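Local coordinates for protein GCN5-related N-acetyltransferase (Brucella melitensis biovar Abortus, PDB 4J3G) that probably transfers an acetyl group from acetyl-CoA to the N-terminal alanine of a ribosomal protein, as a member of the GNAT family, at residues A131-A145 / G173-L185. Numbering follows the deposited sequence.
Sequences ARERKVHVLIAGIEA and GRWLDLLFMQKIL. With EDO (1,2-ethanediol), chain G.
I140 and F180 meet because I140 carries CG2 anti to its backbone nitrogen while F180 swings its ring beside its own nitrogen (chi1 -83°), which leaves I140 CG2 3.6 Å from F180 CD1. The oxygen of A141 lies in the ring plane at the F180 edge, where the aromatic C-H groups are weakly positive. The other branch of I140 ends in CD1, 3.6 Å from Q182 CB. Q182 is buried, so its amide needs partners, and its oxygen finds one in the backbone N-H of K166 of the second subunit, whose L165 packs on the same face. On the face with A141, I143 holds CG1 beside its backbone N (chi1 -54°) and lays CD1 3.6 Å from M181 SD; the unbranched M181 chain can bend at chi3 to set its sulfur against the beta-branched I143, which also packs on helix 148-156. Strands 138-144 and 174-184 are antiparallel neighbours in the central GNAT sheet, where 138-144 runs parallel to 103-110 on its other side. A141 and M181 bond both ways, A141 N to M181 O at 2.8 Å and nearly straight (170°). With no side chain at G142, L178 can lay CD1 against its backbone, 3.7 Å from G142 CA; a side chain there would point to the face that L178 and F180 occupy. L185 N gives a 2.8 Å bond to H137 O, and L185 CD1 fits against A131 CB, 3.7 Å away; A131 is small, so the end of the chain can lie close to the last turn of helix 119-133. I184 CG2 lies over one face of the H137 imidazole in a CH-pi contact, while H137 NE2 is hydrogen-bonded to Q167 of the second subunit.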
ATOM      1  N   ALA A 131       2.355   0.727 -19.721  1.00 18.57           N
ATOM      2  CA  ALA A 131       3.211   1.050 -18.601  1.00 17.61           C
ATOM      3  C   ALA A 131       4.656   1.250 -19.047  1.00 18.51           C
ATOM      4  O   ALA A 131       5.334   2.185 -18.605  1.00 17.95           O
ATOM      5  CB  ALA A 131       3.122  -0.054 -17.542  1.00 17.60           C
ATOM      6  N   ARG A 132       5.134   0.338 -19.881  1.00 18.99           N
ATOM      7  CA  ARG A 132       6.490   0.397 -20.439  1.00 21.80           C
ATOM      8  C   ARG A 132       6.712   1.735 -21.150  1.00 22.22           C
ATOM      9  O   ARG A 132       7.753   2.408 -20.968  1.00 21.05           O
ATOM     10  CB  ARG A 132       6.648  -0.738 -21.454  1.00 26.01           C
ATOM     11  CG  ARG A 132       7.950  -1.465 -21.474  1.00 32.60           C
ATOM     12  CD  ARG A 132       7.798  -2.776 -22.285  1.00 37.19           C
ATOM     13  NE  ARG A 132       8.188  -3.906 -21.449  1.00 39.57           N
ATOM     14  CZ  ARG A 132       7.736  -5.148 -21.554  1.00 41.79           C
ATOM     15  NH1 ARG A 132       6.859  -5.499 -22.498  1.00 44.50           N
ATOM     16  NH2 ARG A 132       8.193  -6.061 -20.700  1.00 43.48           N
ATOM     17  N   GLU A 133       5.731   2.099 -21.976  1.00 22.81           N
ATOM     18  CA  GLU A 133       5.779   3.308 -22.769  1.00 25.76           C
ATOM     19  C   GLU A 133       5.848   4.524 -21.879  1.00 24.39           C
ATOM     20  O   GLU A 133       6.524   5.477 -22.202  1.00 23.19           O
ATOM     21  CB  GLU A 133       4.515   3.415 -23.582  1.00 29.75           C
ATOM     22  CG  GLU A 133       4.586   4.406 -24.712  1.00 33.67           C
ATOM     23  CD  GLU A 133       3.627   4.035 -25.816  1.00 39.11           C
ATOM     24  OE1 GLU A 133       4.061   3.361 -26.784  1.00 42.22           O
ATOM     25  OE2 GLU A 133       2.425   4.354 -25.686  1.00 42.66           O
ATOM     26  N   ARG A 134       5.120   4.459 -20.764  1.00 22.10           N
ATOM     27  CA  ARG A 134       4.991   5.552 -19.815  1.00 22.51           C
ATOM     28  C   ARG A 134       6.087   5.540 -18.744  1.00 22.65           C
ATOM     29  O   ARG A 134       6.062   6.365 -17.846  1.00 22.85           O
ATOM     30  CB  ARG A 134       3.573   5.555 -19.184  1.00 23.99           C
ATOM     31  CG  ARG A 134       2.505   5.984 -20.160  1.00 24.50           C
ATOM     32  CD  ARG A 134       1.091   5.766 -19.667  1.00 26.11           C
ATOM     33  NE  ARG A 134       0.151   5.793 -20.791  1.00 25.81           N
ATOM     34  CZ  ARG A 134      -0.946   6.539 -20.867  1.00 26.94           C
ATOM     35  NH1 ARG A 134      -1.321   7.363 -19.877  1.00 26.25           N
ATOM     36  NH2 ARG A 134      -1.702   6.445 -21.955  1.00 29.34           N
ATOM     37  N   LYS A 135       7.078   4.649 -18.891  1.00 20.83           N
ATOM     38  CA  LYS A 135       8.291   4.611 -18.041  1.00 21.77           C
ATOM     39  C   LYS A 135       8.004   4.227 -16.611  1.00 19.06           C
ATOM     40  O   LYS A 135       8.772   4.581 -15.710  1.00 20.06           O
ATOM     41  CB  LYS A 135       9.068   5.944 -18.027  1.00 24.28           C
ATOM     42  CG  LYS A 135       9.318   6.587 -19.381  1.00 27.31           C
ATOM     43  CD  LYS A 135       9.917   5.626 -20.387  1.00 30.59           C
ATOM     44  CE  LYS A 135      11.413   5.514 -20.255  1.00 33.90           C
ATOM     45  NZ  LYS A 135      11.919   4.680 -21.380  1.00 35.44           N
ATOM     46  N   VAL A 136       6.966   3.435 -16.395  1.00 17.40           N
ATOM     47  CA  VAL A 136       6.810   2.721 -15.114  1.00 16.12           C
ATOM     48  C   VAL A 136       7.985   1.786 -14.924  1.00 15.85           C
ATOM     49  O   VAL A 136       8.397   1.127 -15.859  1.00 16.72           O
ATOM     50  CB  VAL A 136       5.506   1.925 -15.061  1.00 15.14           C
ATOM     51  CG1 VAL A 136       5.388   1.143 -13.749  1.00 14.81           C
ATOM     52  CG2 VAL A 136       4.296   2.858 -15.259  1.00 15.38           C
ATOM     53  N   HIS A 137       8.546   1.745 -13.720  1.00 14.67           N
ATOM     54  CA  HIS A 137       9.623   0.819 -13.438  1.00 14.91           C
ATOM     55  C   HIS A 137       9.132  -0.512 -12.942  1.00 14.69           C
ATOM     56  O   HIS A 137       9.662  -1.569 -13.327  1.00 15.30           O
ATOM     57  CB  HIS A 137      10.619   1.429 -12.418  1.00 14.93           C
ATOM     58  CG  HIS A 137      11.857   0.614 -12.224  1.00 15.50           C
ATOM     59  ND1 HIS A 137      12.742   0.346 -13.254  1.00 16.43           N
ATOM     60  CD2 HIS A 137      12.312  -0.063 -11.155  1.00 15.31           C
ATOM     61  CE1 HIS A 137      13.695  -0.452 -12.814  1.00 16.58           C
ATOM     62  NE2 HIS A 137      13.475  -0.695 -11.536  1.00 16.07           N
ATOM     63  N   VAL A 138       8.195  -0.498 -12.012  1.00 15.10           N
ATOM     64  CA  VAL A 138       7.652  -1.739 -11.455  1.00 14.42           C
ATOM     65  C   VAL A 138       6.144  -1.729 -11.505  1.00 14.36           C
ATOM     66  O   VAL A 138       5.517  -0.764 -11.056  1.00 14.28           O
ATOM     67  CB  VAL A 138       8.052  -1.957  -9.959  1.00 14.61           C
ATOM     68  CG1 VAL A 138       7.549  -3.316  -9.470  1.00 15.10           C
ATOM     69  CG2 VAL A 138       9.532  -1.866  -9.780  1.00 16.07           C
ATOM     70  N   LEU A 139       5.553  -2.830 -12.012  1.00 13.56           N
ATOM     71  CA  LEU A 139       4.138  -3.131 -11.785  1.00 13.53           C
ATOM     72  C   LEU A 139       3.926  -4.114 -10.638  1.00 12.66           C
ATOM     73  O   LEU A 139       4.592  -5.145 -10.535  1.00 12.02           O
ATOM     74  CB  LEU A 139       3.458  -3.700 -13.045  1.00 14.38           C
ATOM     75  CG  LEU A 139       3.389  -2.699 -14.224  1.00 15.11           C
ATOM     76  CD1 LEU A 139       3.094  -3.469 -15.518  1.00 16.21           C
ATOM     77  CD2 LEU A 139       2.359  -1.635 -13.941  1.00 16.00           C
ATOM     78  N   ILE A 140       3.000  -3.767  -9.772  1.00 12.04           N
ATOM     79  CA  ILE A 140       2.608  -4.633  -8.664  1.00 12.42           C
ATOM     80  C   ILE A 140       1.187  -5.158  -8.855  1.00 11.65           C
ATOM     81  O   ILE A 140       0.292  -4.395  -9.212  1.00 11.94           O
ATOM     82  CB  ILE A 140       2.688  -3.847  -7.359  1.00 13.50           C
ATOM     83  CG1 ILE A 140       4.116  -3.339  -7.117  1.00 15.57           C
ATOM     84  CG2 ILE A 140       2.269  -4.713  -6.172  1.00 14.27           C
ATOM     85  CD1 ILE A 140       5.116  -4.432  -6.835  1.00 17.57           C
ATOM     86  N   ALA A 141       0.974  -6.460  -8.576  1.00 11.75           N
ATOM     87  CA  ALA A 141      -0.363  -7.049  -8.503  1.00 11.48           C
ATOM     88  C   ALA A 141      -0.556  -7.530  -7.061  1.00 11.34           C
ATOM     89  O   ALA A 141       0.301  -8.185  -6.517  1.00 11.81           O
ATOM     90  CB  ALA A 141      -0.506  -8.192  -9.478  1.00 11.84           C
ATOM     91  N   GLY A 142      -1.705  -7.159  -6.481  1.00 10.94           N
ATOM     92  CA  GLY A 142      -2.163  -7.716  -5.222  1.00 11.18           C
ATOM     93  C   GLY A 142      -3.312  -8.622  -5.511  1.00 11.89           C
ATOM     94  O   GLY A 142      -4.355  -8.181  -6.025  1.00 14.39           O
ATOM     95  N   ILE A 143      -3.140  -9.909  -5.211  1.00 11.78           N
ATOM     96  CA  ILE A 143      -4.064 -10.937  -5.607  1.00 12.50           C
ATOM     97  C   ILE A 143      -4.460 -11.737  -4.384  1.00 12.86           C
ATOM     98  O   ILE A 143      -3.631 -12.088  -3.547  1.00 12.22           O
ATOM     99  CB  ILE A 143      -3.402 -11.883  -6.625  1.00 12.80           C
ATOM    100  CG1 ILE A 143      -2.850 -11.059  -7.808  1.00 13.25           C
ATOM    101  CG2 ILE A 143      -4.377 -12.954  -7.065  1.00 13.25           C
ATOM    102  CD1 ILE A 143      -1.959 -11.854  -8.775  1.00 14.41           C
ATOM    103  N   GLU A 144      -5.746 -12.026  -4.293  1.00 13.73           N
ATOM    104  CA  GLU A 144      -6.222 -12.859  -3.213  1.00 14.88           C
ATOM    105  C   GLU A 144      -5.497 -14.199  -3.341  1.00 15.15           C
ATOM    106  O   GLU A 144      -5.450 -14.783  -4.425  1.00 14.45           O
ATOM    107  CB  GLU A 144      -7.724 -13.013  -3.326  1.00 15.68           C
ATOM    108  CG  GLU A 144      -8.339 -13.728  -2.160  1.00 17.98           C
ATOM    109  CD  GLU A 144      -8.403 -15.209  -2.360  1.00 19.27           C
ATOM    110  OE1 GLU A 144      -8.849 -15.653  -3.453  1.00 21.91           O
ATOM    111  OE2 GLU A 144      -8.013 -15.927  -1.441  1.00 20.15           O
ATOM    112  N   ALA A 145      -4.896 -14.662  -2.261  1.00 14.43           N
ATOM    113  CA  ALA A 145      -3.873 -15.705  -2.359  1.00 15.22           C
ATOM    114  C   ALA A 145      -4.387 -17.027  -2.921  1.00 16.40           C
ATOM    115  O   ALA A 145      -3.571 -17.823  -3.441  1.00 17.33           O
ATOM    116  CB  ALA A 145      -3.183 -15.928  -1.032  1.00 15.43           C
ATOM    117  N   GLY A 173     -17.182 -11.468   5.891  1.00 17.69           N
ATOM    118  CA  GLY A 173     -16.874 -11.967   7.224  1.00 18.83           C
ATOM    119  C   GLY A 173     -15.638 -12.844   7.313  1.00 19.04           C
ATOM    120  O   GLY A 173     -15.350 -13.411   8.364  1.00 20.07           O
ATOM    121  N   ARG A 174     -14.884 -12.948   6.230  1.00 18.11           N
ATOM    122  CA  ARG A 174     -13.720 -13.834   6.180  1.00 19.93           C
ATOM    123  C   ARG A 174     -12.450 -13.011   6.202  1.00 18.26           C
ATOM    124  O   ARG A 174     -12.405 -11.971   5.526  1.00 16.61           O
ATOM    125  CB  ARG A 174     -13.733 -14.621   4.869  1.00 22.39           C
ATOM    126  CG  ARG A 174     -14.848 -15.608   4.767  1.00 26.38           C
ATOM    127  CD  ARG A 174     -15.208 -15.873   3.324  1.00 31.32           C
ATOM    128  NE  ARG A 174     -14.130 -16.524   2.571  1.00 33.70           N
ATOM    129  CZ  ARG A 174     -14.312 -17.106   1.381  1.00 40.34           C
ATOM    130  NH1 ARG A 174     -15.526 -17.124   0.801  1.00 41.86           N
ATOM    131  NH2 ARG A 174     -13.280 -17.665   0.764  1.00 42.83           N
ATOM    132  N   TRP A 175     -11.421 -13.474   6.926  1.00 17.28           N
ATOM    133  CA  TRP A 175     -10.073 -12.907   6.741  1.00 17.03           C
ATOM    134  C   TRP A 175      -9.502 -13.471   5.463  1.00 16.53           C
ATOM    135  O   TRP A 175      -9.678 -14.646   5.174  1.00 17.55           O
ATOM    136  CB  TRP A 175      -9.108 -13.205   7.884  1.00 17.37           C
ATOM    137  CG  TRP A 175      -9.553 -12.682   9.234  1.00 17.66           C
ATOM    138  CD1 TRP A 175      -9.910 -13.446  10.314  1.00 19.34           C
ATOM    139  CD2 TRP A 175      -9.688 -11.322   9.651  1.00 17.14           C
ATOM    140  NE1 TRP A 175     -10.250 -12.653  11.372  1.00 19.24           N
ATOM    141  CE2 TRP A 175     -10.130 -11.342  10.996  1.00 17.98           C
ATOM    142  CE3 TRP A 175      -9.480 -10.087   9.034  1.00 16.27           C
ATOM    143  CZ2 TRP A 175     -10.367 -10.173  11.733  1.00 18.05           C
ATOM    144  CZ3 TRP A 175      -9.713  -8.923   9.784  1.00 16.84           C
ATOM    145  CH2 TRP A 175     -10.167  -8.982  11.108  1.00 17.22           C
ATOM    146  N   LEU A 176      -8.793 -12.617   4.728  1.00 15.33           N
ATOM    147  CA  LEU A 176      -8.276 -12.903   3.410  1.00 14.84           C
ATOM    148  C   LEU A 176      -6.784 -12.574   3.341  1.00 14.58           C
ATOM    149  O   LEU A 176      -6.306 -11.586   3.957  1.00 13.78           O
ATOM    150  CB  LEU A 176      -8.984 -12.028   2.393  1.00 15.09           C
ATOM    151  CG  LEU A 176     -10.503 -12.268   2.263  1.00 15.85           C
ATOM    152  CD1 LEU A 176     -11.075 -11.211   1.375  1.00 16.71           C
ATOM    153  CD2 LEU A 176     -10.812 -13.673   1.774  1.00 17.16           C
ATOM    154  N   ASP A 177      -6.078 -13.340   2.524  1.00 14.65           N
ATOM    155  CA  ASP A 177      -4.636 -13.248   2.391  1.00 14.02           C
ATOM    156  C   ASP A 177      -4.289 -12.561   1.097  1.00 13.23           C
ATOM    157  O   ASP A 177      -4.880 -12.854   0.040  1.00 13.47           O
ATOM    158  CB  ASP A 177      -3.996 -14.666   2.416  1.00 15.15           C
ATOM    159  CG  ASP A 177      -4.193 -15.372   3.719  1.00 16.66           C
ATOM    160  OD1 ASP A 177      -4.643 -14.748   4.734  1.00 15.91           O
ATOM    161  OD2 ASP A 177      -3.906 -16.591   3.710  1.00 18.84           O
ATOM    162  N   LEU A 178      -3.333 -11.631   1.144  1.00 12.71           N
ATOM    163  CA  LEU A 178      -2.930 -10.871  -0.030  1.00 12.80           C
ATOM    164  C   LEU A 178      -1.569 -11.331  -0.548  1.00 13.66           C
ATOM    165  O   LEU A 178      -0.575 -11.183   0.152  1.00 13.48           O
ATOM    166  CB  LEU A 178      -2.894  -9.386   0.299  1.00 14.06           C
ATOM    167  CG  LEU A 178      -2.491  -8.408  -0.845  1.00 14.72           C
ATOM    168  CD1 LEU A 178      -3.565  -8.352  -1.891  1.00 15.71           C
ATOM    169  CD2 LEU A 178      -2.237  -7.001  -0.332  1.00 16.06           C
ATOM    170  N   LEU A 179      -1.514 -11.835  -1.781  1.00 12.90           N
ATOM    171  CA  LEU A 179      -0.250 -12.187  -2.400  1.00 13.61           C
ATOM    172  C   LEU A 179       0.165 -11.036  -3.293  1.00 13.07           C
ATOM    173  O   LEU A 179      -0.667 -10.499  -4.069  1.00 13.99           O
ATOM    174  CB  LEU A 179      -0.394 -13.443  -3.263  1.00 14.77           C
ATOM    175  CG  LEU A 179       0.800 -13.654  -4.201  1.00 16.41           C
ATOM    176  CD1 LEU A 179       2.060 -14.132  -3.531  1.00 19.44           C
ATOM    177  CD2 LEU A 179       0.435 -14.646  -5.255  1.00 18.18           C
ATOM    178  N   PHE A 180       1.400 -10.563  -3.112  1.00 12.12           N
ATOM    179  CA  PHE A 180       1.954  -9.586  -4.007  1.00 12.35           C
ATOM    180  C   PHE A 180       2.817 -10.292  -5.075  1.00 11.79           C
ATOM    181  O   PHE A 180       3.609 -11.202  -4.761  1.00 13.44           O
ATOM    182  CB  PHE A 180       2.810  -8.558  -3.245  1.00 12.98           C
ATOM    183  CG  PHE A 180       2.040  -7.428  -2.601  1.00 13.81           C
ATOM    184  CD1 PHE A 180       1.164  -6.660  -3.316  1.00 13.88           C
ATOM    185  CD2 PHE A 180       2.276  -7.085  -1.271  1.00 14.00           C
ATOM    186  CE1 PHE A 180       0.494  -5.585  -2.734  1.00 14.40           C
ATOM    187  CE2 PHE A 180       1.599  -6.025  -0.684  1.00 14.25           C
ATOM    188  CZ  PHE A 180       0.713  -5.271  -1.428  1.00 13.68           C
ATOM    189  N   MET A 181       2.647  -9.862  -6.331  1.00 11.45           N
ATOM    190  CA  MET A 181       3.520 -10.195  -7.437  1.00 11.26           C
ATOM    191  C   MET A 181       3.993  -8.941  -8.061  1.00 11.38           C
ATOM    192  O   MET A 181       3.336  -7.896  -7.954  1.00 11.32           O
ATOM    193  CB  MET A 181       2.792 -11.019  -8.541  1.00 11.60           C
ATOM    194  CG  MET A 181       2.128 -12.261  -7.990  1.00 11.75           C
ATOM    195  SD  MET A 181       1.337 -13.292  -9.217  1.00 12.98           S
ATOM    196  CE  MET A 181       2.764 -14.126  -9.865  1.00 13.49           C
ATOM    197  N   GLN A 182       5.109  -9.039  -8.769  1.00 11.15           N
ATOM    198  CA  GLN A 182       5.705  -7.840  -9.372  1.00 11.69           C
ATOM    199  C   GLN A 182       6.310  -8.202 -10.698  1.00 12.24           C
ATOM    200  O   GLN A 182       6.747  -9.377 -10.945  1.00 12.57           O
ATOM    201  CB  GLN A 182       6.792  -7.190  -8.476  1.00 12.09           C
ATOM    202  CG  GLN A 182       8.084  -7.964  -8.380  1.00 13.19           C
ATOM    203  CD  GLN A 182       9.166  -7.218  -7.615  1.00 13.72           C
ATOM    204  OE1 GLN A 182       9.636  -7.700  -6.632  1.00 14.50           O
ATOM    205  NE2 GLN A 182       9.524  -6.029  -8.072  1.00 13.07           N
ATOM    206  N   LYS A 183       6.393  -7.175 -11.533  1.00 13.10           N
ATOM    207  CA  LYS A 183       7.091  -7.246 -12.827  1.00 14.49           C
ATOM    208  C   LYS A 183       7.967  -5.976 -12.965  1.00 14.89           C
ATOM    209  O   LYS A 183       7.469  -4.873 -12.876  1.00 15.68           O
ATOM    210  CB  LYS A 183       6.099  -7.328 -13.988  1.00 15.12           C
ATOM    211  CG  LYS A 183       6.760  -7.620 -15.330  1.00 16.52           C
ATOM    212  CD  LYS A 183       5.792  -7.626 -16.514  1.00 17.63           C
ATOM    213  CE  LYS A 183       6.539  -7.683 -17.859  1.00 19.14           C
ATOM    214  NZ  LYS A 183       7.330  -8.930 -18.027  1.00 19.42           N
ATOM    215  N   ILE A 184       9.260  -6.148 -13.194  1.00 16.11           N
ATOM    216  CA  ILE A 184      10.171  -4.985 -13.360  1.00 15.73           C
ATOM    217  C   ILE A 184      10.291  -4.725 -14.851  1.00 17.71           C
ATOM    218  O   ILE A 184      10.592  -5.629 -15.637  1.00 18.10           O
ATOM    219  CB  ILE A 184      11.588  -5.203 -12.726  1.00 16.75           C
ATOM    220  CG1 ILE A 184      11.483  -5.365 -11.205  1.00 15.91           C
ATOM    221  CG2 ILE A 184      12.520  -4.018 -13.021  1.00 16.68           C
ATOM    222  CD1 ILE A 184      12.771  -5.771 -10.525  1.00 16.40           C
ATOM    223  N   LEU A 185      10.027  -3.508 -15.243  1.00 18.33           N
ATOM    224  CA  LEU A 185       9.997  -3.134 -16.630  1.00 21.62           C
ATOM    225  C   LEU A 185      11.352  -2.511 -17.016  1.00 24.32           C
ATOM    226  O   LEU A 185      11.657  -2.313 -18.186  1.00 29.33           O
ATOM    227  CB  LEU A 185       8.867  -2.161 -16.881  1.00 21.52           C
ATOM    228  CG  LEU A 185       7.455  -2.636 -16.515  1.00 22.03           C
ATOM    229  CD1 LEU A 185       6.424  -1.601 -16.908  1.00 21.98           C
ATOM    230  CD2 LEU A 185       7.142  -3.960 -17.189  1.00 23.48           C
ATOM    231  OXT LEU A 185      12.198  -2.232 -16.187  1.00 25.90           O
TER
HETATM  232  C1  EDO G 203      -7.666  -8.339  -4.152  1.00 35.29           C
HETATM  233  O1  EDO G 203      -7.486  -8.343  -5.582  1.00 35.04           O
HETATM  234  C2  EDO G 203      -6.810  -7.263  -3.512  1.00 35.55           C
HETATM  235  O2  EDO G 203      -7.557  -6.071  -3.553  1.00 38.76           O
HETATM  236  O   HOH W   1      10.423  -3.195 -20.374  1.00 39.76           O
HETATM  237  O   HOH W   2      -7.360 -15.391   1.029  1.00 22.70           O